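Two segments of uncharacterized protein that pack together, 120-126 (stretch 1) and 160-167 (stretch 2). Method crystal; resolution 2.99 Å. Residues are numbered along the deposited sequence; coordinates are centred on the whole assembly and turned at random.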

# COMPACT_ATOMS: atom_id res chain seq x y z
N PHE A 120 -6.36 -17.31 -9.37
CA PHE A 120 -5.49 -16.43 -10.16
C PHE A 120 -5.78 -16.55 -11.63
O PHE A 120 -6.23 -17.59 -12.10
CB PHE A 120 -4.01 -16.69 -9.94
CG PHE A 120 -3.53 -16.26 -8.60
CD1 PHE A 120 -2.99 -15.01 -8.43
CD2 PHE A 120 -3.64 -17.10 -7.51
CE1 PHE A 120 -2.56 -14.60 -7.18
CE2 PHE A 120 -3.20 -16.70 -6.27
CZ PHE A 120 -2.66 -15.44 -6.10
N ILE A 121 -5.50 -15.48 -12.36
CA ILE A 121 -5.98 -15.32 -13.72
C ILE A 121 -4.82 -15.11 -14.66
O ILE A 121 -4.77 -15.69 -15.74
CB ILE A 121 -6.94 -14.11 -13.84
CG1 ILE A 121 -8.30 -14.46 -13.23
CG2 ILE A 121 -7.11 -13.69 -15.29
CD1 ILE A 121 -9.48 -13.94 -14.04
N SER A 122 -3.88 -14.27 -14.26
CA SER A 122 -2.74 -13.97 -15.12
C SER A 122 -1.45 -13.84 -14.36
O SER A 122 -1.42 -13.44 -13.19
CB SER A 122 -2.98 -12.71 -15.95
OG SER A 122 -1.95 -12.54 -16.91
N THR A 123 -0.38 -14.18 -15.05
CA THR A 123 0.94 -14.06 -14.48
C THR A 123 1.89 -13.55 -15.56
O THR A 123 1.90 -14.05 -16.68
CB THR A 123 1.41 -15.41 -13.92
OG1 THR A 123 0.41 -15.91 -13.02
CG2 THR A 123 2.72 -15.24 -13.17
N ILE A 124 2.64 -12.52 -15.22
CA ILE A 124 3.68 -12.02 -16.11
C ILE A 124 4.92 -11.68 -15.31
O ILE A 124 4.84 -11.29 -14.13
CB ILE A 124 3.20 -10.83 -16.99
CG1 ILE A 124 2.98 -9.55 -16.17
CG2 ILE A 124 1.93 -11.18 -17.77
CD1 ILE A 124 2.73 -8.35 -17.04
N PRO A 125 6.09 -11.82 -15.94
CA PRO A 125 7.38 -11.54 -15.31
C PRO A 125 7.65 -10.04 -15.21
O PRO A 125 7.32 -9.24 -16.10
CB PRO A 125 8.37 -12.18 -16.28
CG PRO A 125 7.72 -12.00 -17.59
CD PRO A 125 6.24 -12.15 -17.36
N ILE A 126 8.27 -9.67 -14.10
CA ILE A 126 8.64 -8.30 -13.83
C ILE A 126 10.14 -8.28 -13.52
O ILE A 126 10.73 -9.31 -13.20
CB ILE A 126 7.78 -7.74 -12.68
CG1 ILE A 126 8.06 -8.49 -11.38
CG2 ILE A 126 6.31 -7.94 -13.01
CD1 ILE A 126 7.40 -7.88 -10.18
N ALA A 160 -10.33 -5.77 -18.39
CA ALA A 160 -11.62 -6.13 -17.80
C ALA A 160 -11.64 -7.57 -17.28
O ALA A 160 -12.36 -7.89 -16.32
CB ALA A 160 -12.69 -5.94 -18.82
N ASP A 161 -10.84 -8.42 -17.92
CA ASP A 161 -10.72 -9.83 -17.58
C ASP A 161 -9.70 -10.14 -16.50
O ASP A 161 -9.73 -11.22 -15.92
CB ASP A 161 -10.33 -10.64 -18.82
CG ASP A 161 -11.42 -10.66 -19.87
OD1 ASP A 161 -12.58 -10.31 -19.55
OD2 ASP A 161 -11.11 -11.05 -21.02
N GLY A 162 -8.78 -9.22 -16.23
CA GLY A 162 -7.74 -9.50 -15.25
C GLY A 162 -6.40 -9.85 -15.87
O GLY A 162 -5.38 -9.97 -15.18
N VAL A 163 -6.39 -10.02 -17.19
CA VAL A 163 -5.17 -10.25 -17.93
C VAL A 163 -4.21 -9.06 -17.76
O VAL A 163 -4.60 -7.90 -17.91
CB VAL A 163 -5.48 -10.45 -19.41
CG1 VAL A 163 -4.36 -11.18 -20.10
CG2 VAL A 163 -6.75 -11.22 -19.57
N LEU A 164 -2.96 -9.36 -17.44
CA LEU A 164 -1.94 -8.33 -17.26
C LEU A 164 -1.12 -8.14 -18.54
O LEU A 164 -0.98 -9.07 -19.34
CB LEU A 164 -1.03 -8.72 -16.11
CG LEU A 164 -1.73 -8.90 -14.77
CD1 LEU A 164 -0.93 -9.75 -13.82
CD2 LEU A 164 -2.00 -7.55 -14.16
N PHE A 165 -0.59 -6.93 -18.72
CA PHE A 165 0.22 -6.58 -19.88
C PHE A 165 1.41 -5.72 -19.47
O PHE A 165 1.35 -4.95 -18.51
CB PHE A 165 -0.60 -5.81 -20.92
CG PHE A 165 -1.77 -6.58 -21.46
CD1 PHE A 165 -1.69 -7.25 -22.68
CD2 PHE A 165 -2.97 -6.64 -20.75
CE1 PHE A 165 -2.77 -7.96 -23.18
CE2 PHE A 165 -4.06 -7.35 -21.25
CZ PHE A 165 -3.95 -8.01 -22.47
N ASP A 166 2.49 -5.87 -20.21
CA ASP A 166 3.69 -5.07 -19.99
C ASP A 166 3.85 -4.09 -21.13
O ASP A 166 4.04 -4.49 -22.28
CB ASP A 166 4.91 -5.98 -19.92
CG ASP A 166 6.11 -5.29 -19.30
OD1 ASP A 166 6.11 -4.04 -19.22
OD2 ASP A 166 7.05 -6.01 -18.88
N THR A 167 3.76 -2.80 -20.83
CA THR A 167 3.98 -1.77 -21.84
C THR A 167 5.47 -1.49 -22.05
O THR A 167 5.87 -1.02 -23.11
CB THR A 167 3.25 -0.47 -21.49
OG1 THR A 167 3.92 0.18 -20.40
CG2 THR A 167 1.83 -0.78 -21.08

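The two segments, at least 40 residues apart in sequence wherever they touch, run in roughly the same direction: the axes of strands 120-125 and 164-167 diverge by 27° and approach to 7.2 Å. The contact is modest, burying 360 Å² summed over both sides, and it depends mainly on side chains from the first strand reaching the backbone of the second segment. The closest CA pair is that of Ser-122 and Val-163, whose CA atoms are 5.3 Å apart.

A single hydrogen bond links the segments. The amide N of Leu-164 donates to OG of Ser-122 at 3.4 Å; the length makes the bond weak, although the N-H...O angle of 175° is nearly linear. The t rotamer of Ser-122 carries its hydroxyl to the start of the second strand, so that a side chain, rather than a main-chain carbonyl, receives this amide. No backbone-to-backbone hydrogen bond accompanies it, and the strands are therefore not joined here by the ladder of a regular sheet.

Apolar packing is centred on Ile-124, which has the largest covered area of any residue in the contact. Its CD1 lies 3.9 Å from CB of Leu-164, and the CA-to-CB bonds of both residues point toward the opposing segment. CD1 of Ile-124 also lies 3.8 Å from the carbonyl C of Phe-165 and 4.3 Å from CB of Asp-166. Phe-165 thus contributes through its main chain, since its own CA-to-CB bond points away.

A further group of van der Waals contacts lies at the loop preceding the second strand. CD1 of Ile-121 meets the carbonyl O of Asp-161 at 3.3 Å. CG2 of Ile-121 packs 3.9 Å from the carbonyl C of Gly-162. Glycine suits this position on two counts: at phi 103° and psi -8°, a CB would be jammed against the carbonyl O of the preceding residue, and it would also sit tightly, 3.4 Å from CG2 of Ile-121. Next along the strand, CB of Ser-122 rests 3.7 Å from O of Gly-162 and 3.8 Å from CA of Val-163. The side chain of Val-163 is directed away at its CA-to-CB bond, yet its CG1 still comes within 4.2 Å of OG of Ser-122.

From Ser-122 to Ile-124 the side chains alternate, with Thr-123 pointing away and making no contact; the pattern does not extend back to Ile-121, which also points toward the second segment.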